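Local coordinates for glycosylation Associate Protein 1 (Streptococcus agalactiae serotype V, PDB 6OYC) that probably acts, as part of a complex with two partner proteins, in the glycosylation and accessory Sec secretion of streptococcal surface proteins, at residues 96-101 against 119-124; 304-309 against 416-421; 309-314 against 421-426. One frame throughout, in Å; residues are numbered along the deposited sequence.

Interaction 1 (96-101 against 119-124)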
# COMPACT_ATOMS: atom_id res chain seq x y z
N LEU A 96 23.93 13.22 15.51
CA LEU A 96 24.92 12.40 14.83
C LEU A 96 26.26 13.14 14.75
O LEU A 96 26.37 14.35 15.00
CB LEU A 96 24.45 12.03 13.43
CG LEU A 96 23.12 11.28 13.44
CD1 LEU A 96 22.63 10.97 12.05
CD2 LEU A 96 23.29 10.01 14.25
N ASN A 97 27.30 12.38 14.39
CA ASN A 97 28.66 12.93 14.33
C ASN A 97 28.88 13.67 13.00
O ASN A 97 29.68 13.28 12.16
CB ASN A 97 29.69 11.83 14.54
CG ASN A 97 29.78 11.40 15.98
OD1 ASN A 97 29.67 12.20 16.89
ND2 ASN A 97 29.96 10.12 16.21
N TRP A 98 28.12 14.76 12.84
CA TRP A 98 28.29 15.63 11.68
C TRP A 98 29.68 16.27 11.72
O TRP A 98 30.28 16.39 12.79
CB TRP A 98 27.21 16.72 11.68
CG TRP A 98 25.82 16.15 11.58
CD1 TRP A 98 24.85 16.15 12.55
CD2 TRP A 98 25.25 15.48 10.44
NE1 TRP A 98 23.72 15.52 12.08
CE2 TRP A 98 23.94 15.10 10.79
CE3 TRP A 98 25.73 15.16 9.16
CZ2 TRP A 98 23.09 14.43 9.90
CZ3 TRP A 98 24.90 14.49 8.28
CH2 TRP A 98 23.58 14.14 8.66
N PRO A 99 30.22 16.68 10.57
CA PRO A 99 31.40 17.56 10.60
C PRO A 99 31.11 18.78 11.46
O PRO A 99 29.98 19.29 11.48
CB PRO A 99 31.60 17.95 9.13
CG PRO A 99 30.83 16.91 8.33
CD PRO A 99 29.71 16.47 9.20
N GLU A 100 32.12 19.24 12.20
CA GLU A 100 31.93 20.40 13.07
C GLU A 100 31.39 21.59 12.28
O GLU A 100 31.79 21.85 11.15
CB GLU A 100 33.24 20.79 13.75
CG GLU A 100 33.06 21.56 15.08
CD GLU A 100 33.26 20.67 16.32
OE1 GLU A 100 33.21 21.20 17.45
OE2 GLU A 100 33.47 19.44 16.17
N GLY A 101 30.47 22.32 12.90
CA GLY A 101 29.98 23.56 12.33
C GLY A 101 28.93 23.44 11.24
O GLY A 101 28.64 24.45 10.58
N LEU A 119 26.74 21.47 0.50
CA LEU A 119 25.81 20.41 0.88
C LEU A 119 26.57 19.24 1.50
O LEU A 119 27.49 18.69 0.88
CB LEU A 119 25.01 19.94 -0.33
CG LEU A 119 23.92 18.91 -0.03
CD1 LEU A 119 22.93 19.40 1.06
CD2 LEU A 119 23.16 18.53 -1.29
N ILE A 120 26.21 18.87 2.73
CA ILE A 120 26.72 17.65 3.34
C ILE A 120 25.71 16.51 3.23
O ILE A 120 26.08 15.38 2.94
CB ILE A 120 27.11 17.89 4.81
CG1 ILE A 120 28.08 19.06 4.92
CG2 ILE A 120 27.70 16.63 5.40
CD1 ILE A 120 29.26 18.91 4.02
N ALA A 121 24.43 16.77 3.48
CA ALA A 121 23.49 15.66 3.56
C ALA A 121 22.06 16.17 3.38
O ALA A 121 21.77 17.34 3.62
CB ALA A 121 23.61 14.90 4.88
N LYS A 122 21.19 15.25 2.96
CA LYS A 122 19.75 15.45 2.96
C LYS A 122 19.13 14.41 3.87
O LYS A 122 19.42 13.22 3.75
CB LYS A 122 19.18 15.35 1.56
CG LYS A 122 19.75 16.33 0.61
CD LYS A 122 18.93 16.41 -0.67
CE LYS A 122 19.67 17.26 -1.73
NZ LYS A 122 18.79 17.77 -2.85
N VAL A 123 18.31 14.85 4.81
CA VAL A 123 17.75 13.99 5.84
C VAL A 123 16.30 13.73 5.49
O VAL A 123 15.55 14.67 5.23
CB VAL A 123 17.89 14.64 7.22
CG1 VAL A 123 17.24 13.77 8.28
CG2 VAL A 123 19.37 14.90 7.52
N GLN A 124 15.91 12.45 5.47
CA GLN A 124 14.57 12.06 5.05
C GLN A 124 13.84 11.37 6.19
O GLN A 124 14.44 10.60 6.95
CB GLN A 124 14.61 11.14 3.83
CG GLN A 124 14.97 11.88 2.52
CD GLN A 124 13.76 12.49 1.85
OE1 GLN A 124 12.65 12.46 2.40
NE2 GLN A 124 13.96 13.04 0.65
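The six-membered half of the Trp98 indole rests against the methyl of Ala121, with CB 3.7 Å from Trp98 CZ3 and 3.9 Å from Trp98 CH2. Two branched neighbours on the strand meet the same six-membered ring more loosely: Val123 CG2 stands 4.4 Å from Trp98 CH2, and Ile120 CG2 4.5 Å from Trp98 CE3. All three approach the indole obliquely. The CG2 methyl of Ile120 also touches Pro99, whose CG lies 4.3 Å away. The contact is purely apolar. A classic beta bulge, in which Ile120 and Ala121 both lie opposite Val113, explains why two successive residues point their side chains toward the loop. Normal alternation resumes afterward, Lys122 pointing away and Val123 toward the loop. The strand belongs to a long antiparallel meander inserted between two strands of the first parallel sheet of this GT-B-like protein, and segment 96-101 lies in the loop leading into strand 103-106, at one edge of the sheet. Behind the touching atoms, Trp98 is set by its own loop. Leu96 CB sits 3.8 Å above one ring face, offset toward the rim, and the indole NE1 donates a hydrogen bond to Phe93 O. An inverse gamma turn centred on Asn97, closed by a weak bond from Trp98 N to Leu96 O, brings Leu96 back to the ring. Further out, Phe93 also touches Val123, and Val113 touches both Trp98 and Ile120.

Interaction 2 (304-309 against 416-421)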
# COMPACT_ATOMS: atom_id res chain seq x y z
N ASP A 304 -11.03 -3.58 3.98
CA ASP A 304 -10.06 -2.97 4.88
C ASP A 304 -10.82 -2.46 6.10
O ASP A 304 -11.43 -1.39 6.06
CB ASP A 304 -9.30 -1.83 4.21
CG ASP A 304 -8.30 -1.13 5.15
OD1 ASP A 304 -8.11 -1.59 6.31
OD2 ASP A 304 -7.71 -0.12 4.73
N THR A 305 -10.74 -3.20 7.21
CA THR A 305 -11.59 -2.90 8.35
C THR A 305 -11.06 -1.79 9.24
O THR A 305 -11.69 -1.49 10.26
CB THR A 305 -11.81 -4.17 9.18
OG1 THR A 305 -10.54 -4.80 9.39
CG2 THR A 305 -12.75 -5.15 8.43
N ARG A 306 -9.94 -1.15 8.90
CA ARG A 306 -9.57 0.08 9.58
C ARG A 306 -10.58 1.21 9.33
O ARG A 306 -10.54 2.22 10.04
CB ARG A 306 -8.18 0.55 9.15
CG ARG A 306 -7.03 -0.43 9.40
CD ARG A 306 -5.73 0.02 8.73
NE ARG A 306 -5.83 0.05 7.27
CZ ARG A 306 -4.94 0.64 6.47
NH1 ARG A 306 -3.88 1.24 7.00
NH2 ARG A 306 -5.12 0.64 5.15
N LEU A 307 -11.44 1.09 8.32
CA LEU A 307 -12.41 2.14 8.03
C LEU A 307 -13.51 2.15 9.10
O LEU A 307 -14.00 1.10 9.51
CB LEU A 307 -13.04 1.93 6.65
CG LEU A 307 -12.34 2.42 5.38
CD1 LEU A 307 -12.25 3.96 5.32
CD2 LEU A 307 -10.95 1.78 5.23
N ALA A 308 -13.89 3.35 9.54
CA ALA A 308 -15.06 3.48 10.40
C ALA A 308 -16.34 3.39 9.57
O ALA A 308 -16.38 3.81 8.41
CB ALA A 308 -15.04 4.81 11.16
N LEU A 309 -17.38 2.83 10.17
CA LEU A 309 -18.67 2.66 9.50
C LEU A 309 -19.69 3.64 10.08
O LEU A 309 -19.89 3.68 11.30
CB LEU A 309 -19.18 1.24 9.66
CG LEU A 309 -18.48 0.13 8.88
CD1 LEU A 309 -17.76 -0.81 9.83
CD2 LEU A 309 -19.49 -0.63 8.05
N ASP A 416 -4.48 9.08 5.92
CA ASP A 416 -5.18 10.31 5.55
C ASP A 416 -6.57 10.00 5.01
O ASP A 416 -7.57 10.55 5.47
CB ASP A 416 -4.40 11.06 4.49
CG ASP A 416 -3.34 11.93 5.06
OD1 ASP A 416 -3.25 11.99 6.30
OD2 ASP A 416 -2.58 12.51 4.27
N ILE A 417 -6.64 9.11 4.02
CA ILE A 417 -7.91 8.77 3.39
C ILE A 417 -8.88 8.27 4.43
O ILE A 417 -10.05 8.68 4.46
CB ILE A 417 -7.69 7.71 2.29
CG1 ILE A 417 -6.81 8.29 1.18
CG2 ILE A 417 -9.04 7.18 1.79
CD1 ILE A 417 -6.36 7.25 0.19
N ILE A 418 -8.41 7.39 5.30
CA ILE A 418 -9.24 6.83 6.35
C ILE A 418 -9.76 7.94 7.25
O ILE A 418 -10.95 7.97 7.58
CB ILE A 418 -8.45 5.77 7.14
CG1 ILE A 418 -8.18 4.54 6.27
CG2 ILE A 418 -9.21 5.40 8.40
CD1 ILE A 418 -7.17 3.54 6.87
N ASN A 419 -8.89 8.88 7.62
CA ASN A 419 -9.35 9.98 8.46
C ASN A 419 -10.30 10.88 7.69
O ASN A 419 -11.33 11.29 8.23
CB ASN A 419 -8.16 10.76 9.00
CG ASN A 419 -7.61 10.14 10.27
OD1 ASN A 419 -8.04 10.47 11.37
ND2 ASN A 419 -6.69 9.20 10.11
N ARG A 420 -10.00 11.14 6.42
CA ARG A 420 -10.83 12.07 5.67
C ARG A 420 -12.23 11.50 5.42
O ARG A 420 -13.20 12.25 5.33
CB ARG A 420 -10.10 12.49 4.38
CG ARG A 420 -10.53 13.90 3.82
CD ARG A 420 -10.02 15.08 4.73
NE ARG A 420 -10.11 16.45 4.18
CZ ARG A 420 -11.24 17.08 3.81
NH1 ARG A 420 -12.44 16.51 3.91
NH2 ARG A 420 -11.16 18.32 3.32
N LEU A 421 -12.36 10.17 5.38
CA LEU A 421 -13.64 9.52 5.11
C LEU A 421 -14.47 9.28 6.35
O LEU A 421 -15.60 8.79 6.23
CB LEU A 421 -13.39 8.19 4.40
CG LEU A 421 -13.00 8.33 2.93
CD1 LEU A 421 -12.55 6.98 2.35
CD2 LEU A 421 -14.15 8.91 2.12
O HOH W 1 -15.28 6.09 6.85
O HOH W 2 -12.87 6.11 8.34
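Ile418, near the C-terminal end of helix 414-420, meets both Arg306 and Leu307 of the loop, with different atoms, and has more surface buried here than any other residue of the two segments. Its CD1 methyl sits over the centre of the Arg306 guanidinium, 3.6 Å above the plane and 3.7 Å from CZ, the two side chains crossing at about a right angle. With CD1 anti to CA (chi2 169°), the chain is extended and its terminal methyl reaches the guanidinium. Lower down the same side chain, Ile418 CG1 packs on Leu307 CD2 at 4.0 Å, while the other branch, Leu307 CD1, touches Leu421 CD1, three residues on.

The guanidinium is fixed in its plane by Asp304, which it grips side-on: NE bonds to the syn side of OD1 (3.0 Å, 168°) and NH2 to OD2 (2.7 Å), both within or close to the guanidinium plane. Asp304 OD1 also accepts from Arg306 N, above the carboxylate plane, forming an Asx turn inside the type I turn 304-307. Outside the segments, Glu414 makes a second salt bridge with Arg306 NH2, Tyr437 OH bonds to Asp304 OD2, and Arg306 NH1 reaches Arg65 O. Beyond Leu307, water takes over: one molecule links Ala308 N to Ile418 O, another, weakly at the helix side, Ala308 O to Leu421 O.

The loop follows the last strand of the first parallel sheet and leads into the second, so it is part of the link between the two parallel-sheet domains, consistent with a GT-B fold.

Interaction 3 (309-314 against 421-426); sequences LGKSNQ and LEYVRL
Ser312 and Arg425 meet in the tight half of the contact, where Ser312 CB is pressed against two successive backbone carbonyls, 3.2 Å from Tyr423 O and 3.4 Å from Val424 O. Its hydroxyl, placed by chi1 of 77° between the backbone N and the carbonyl carbon, accepts from Arg425 NH1 at 3.0 Å. The same nitrogen donates to Asn313 OD1 at 2.9 Å, so NH1 alone binds two consecutive residues, with both oxygens in or near the guanidinium plane. The amide of Asn313 is turned 60° from that plane. Chi2 of Arg425, 64°, bends the chain after CG, and Trp487 of helix 484-502 adds a cation-pi contact while its NE1 bonds to Arg425 O. Ser312 and Arg425 are both buried.

A short 3-10 turn, residues 311-313, thus docks on a type I turn, residues 421-424. Each turn leads into a parallel strand, 318-323 and 426-428, and these two are neighbours in the sheet of the second Rossmann-like domain.

Toward solvent the packing thins. The Tyr423 ring offers its edge to the loop, CD1 3.4 Å from Lys311 O, while Gln314 OE1 stands farther along the same rim, 4.2 Å from CE1. The stem of Glu422 lies beside the ring as well, CG about 3.9 Å above one face and offset toward the rim. Lys311 and Glu422 bring opposite charges together at the outer margin, but NZ and OE2 are modelled implausibly close, leaving the detail of this salt bridge doubtful.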
# COMPACT_ATOMS: atom_id res chain seq x y z
N LEU A 309 -17.38 2.83 10.17
CA LEU A 309 -18.67 2.66 9.50
C LEU A 309 -19.69 3.64 10.08
O LEU A 309 -19.89 3.68 11.30
CB LEU A 309 -19.18 1.24 9.66
CG LEU A 309 -18.48 0.13 8.88
CD1 LEU A 309 -17.76 -0.81 9.83
CD2 LEU A 309 -19.49 -0.63 8.05
N GLY A 310 -20.31 4.42 9.20
CA GLY A 310 -21.53 5.14 9.54
C GLY A 310 -21.40 6.35 10.42
O GLY A 310 -22.42 6.89 10.85
N LYS A 311 -20.18 6.82 10.70
CA LYS A 311 -20.04 7.98 11.58
C LYS A 311 -20.63 9.25 10.99
O LYS A 311 -20.84 10.22 11.74
CB LYS A 311 -18.58 8.20 11.95
CG LYS A 311 -18.10 7.32 13.09
CD LYS A 311 -17.15 8.08 14.02
CE LYS A 311 -16.10 7.15 14.59
NZ LYS A 311 -14.76 7.79 14.71
N SER A 312 -20.92 9.30 9.69
CA SER A 312 -21.53 10.51 9.13
C SER A 312 -22.95 10.74 9.63
O SER A 312 -23.52 11.79 9.33
CB SER A 312 -21.54 10.46 7.60
OG SER A 312 -22.56 9.60 7.12
N ASN A 313 -23.53 9.79 10.37
CA ASN A 313 -24.83 10.02 10.99
C ASN A 313 -24.78 11.08 12.09
O ASN A 313 -25.83 11.59 12.48
CB ASN A 313 -25.39 8.70 11.56
CG ASN A 313 -26.06 7.84 10.50
OD1 ASN A 313 -26.34 8.30 9.40
ND2 ASN A 313 -26.33 6.59 10.84
N GLN A 314 -23.57 11.43 12.55
CA GLN A 314 -23.35 12.29 13.71
C GLN A 314 -22.93 13.71 13.33
O GLN A 314 -22.46 14.46 14.20
CB GLN A 314 -22.29 11.65 14.62
CG GLN A 314 -22.55 10.16 14.92
CD GLN A 314 -21.33 9.43 15.50
OE1 GLN A 314 -20.29 10.04 15.77
NE2 GLN A 314 -21.47 8.12 15.68
N LEU A 421 -12.36 10.17 5.38
CA LEU A 421 -13.64 9.52 5.11
C LEU A 421 -14.47 9.28 6.35
O LEU A 421 -15.60 8.79 6.23
CB LEU A 421 -13.39 8.19 4.40
CG LEU A 421 -13.00 8.33 2.93
CD1 LEU A 421 -12.55 6.98 2.35
CD2 LEU A 421 -14.15 8.91 2.12
N GLU A 422 -13.94 9.61 7.53
CA GLU A 422 -14.62 9.26 8.78
C GLU A 422 -16.07 9.73 8.79
O GLU A 422 -16.98 8.97 9.11
CB GLU A 422 -13.86 9.86 9.97
CG GLU A 422 -14.27 9.27 11.31
CD GLU A 422 -13.60 9.97 12.48
OE1 GLU A 422 -12.83 10.93 12.23
OE2 GLU A 422 -13.86 9.57 13.64
N TYR A 423 -16.29 10.99 8.44
CA TYR A 423 -17.61 11.59 8.51
C TYR A 423 -18.21 11.85 7.13
O TYR A 423 -19.18 12.60 7.02
CB TYR A 423 -17.56 12.89 9.34
CG TYR A 423 -17.15 12.66 10.79
CD1 TYR A 423 -18.05 12.11 11.71
CD2 TYR A 423 -15.87 12.98 11.24
CE1 TYR A 423 -17.68 11.89 13.04
CE2 TYR A 423 -15.49 12.76 12.56
CZ TYR A 423 -16.40 12.22 13.45
OH TYR A 423 -16.02 12.00 14.76
N VAL A 424 -17.67 11.23 6.08
CA VAL A 424 -18.12 11.54 4.73
C VAL A 424 -19.44 10.85 4.45
O VAL A 424 -19.70 9.73 4.89
CB VAL A 424 -17.03 11.17 3.70
CG1 VAL A 424 -17.63 10.96 2.30
CG2 VAL A 424 -15.99 12.27 3.63
N ARG A 425 -20.31 11.55 3.74
CA ARG A 425 -21.62 11.01 3.39
C ARG A 425 -21.60 10.28 2.05
O ARG A 425 -22.25 9.24 1.89
CB ARG A 425 -22.64 12.15 3.36
CG ARG A 425 -24.08 11.70 3.46
CD ARG A 425 -24.37 11.04 4.79
NE ARG A 425 -25.80 10.81 4.95
CZ ARG A 425 -26.33 10.07 5.92
NH1 ARG A 425 -25.56 9.49 6.83
NH2 ARG A 425 -27.65 9.91 5.97
N LEU A 426 -20.86 10.81 1.08
CA LEU A 426 -20.96 10.34 -0.29
C LEU A 426 -19.60 10.37 -0.97
O LEU A 426 -18.88 11.37 -0.86
CB LEU A 426 -21.97 11.19 -1.08
CG LEU A 426 -22.31 10.78 -2.51
CD1 LEU A 426 -22.93 9.38 -2.56
CD2 LEU A 426 -23.25 11.81 -3.16

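Overall arrangement
Interactions 2 and 3 lie in succession along the same pair of chain portions: the same loop, 304-314, runs beside residues 416-426, and the two contacts share Leu309 and Leu421, with centres 10 Å apart. From one to the next the character changes, from apolar packing and bridging waters to direct hydrogen bonds from an arginine, as the helix gives way to the turn before strand 426-428. Interaction 1 belongs to another part of the molecule, the inserted antiparallel sheet, with its centre 38 Å from that of interaction 2 and 46 Å from that of interaction 3. Its nearest atoms remain about 15 Å from interaction 2 and about 25 Å from interaction 3.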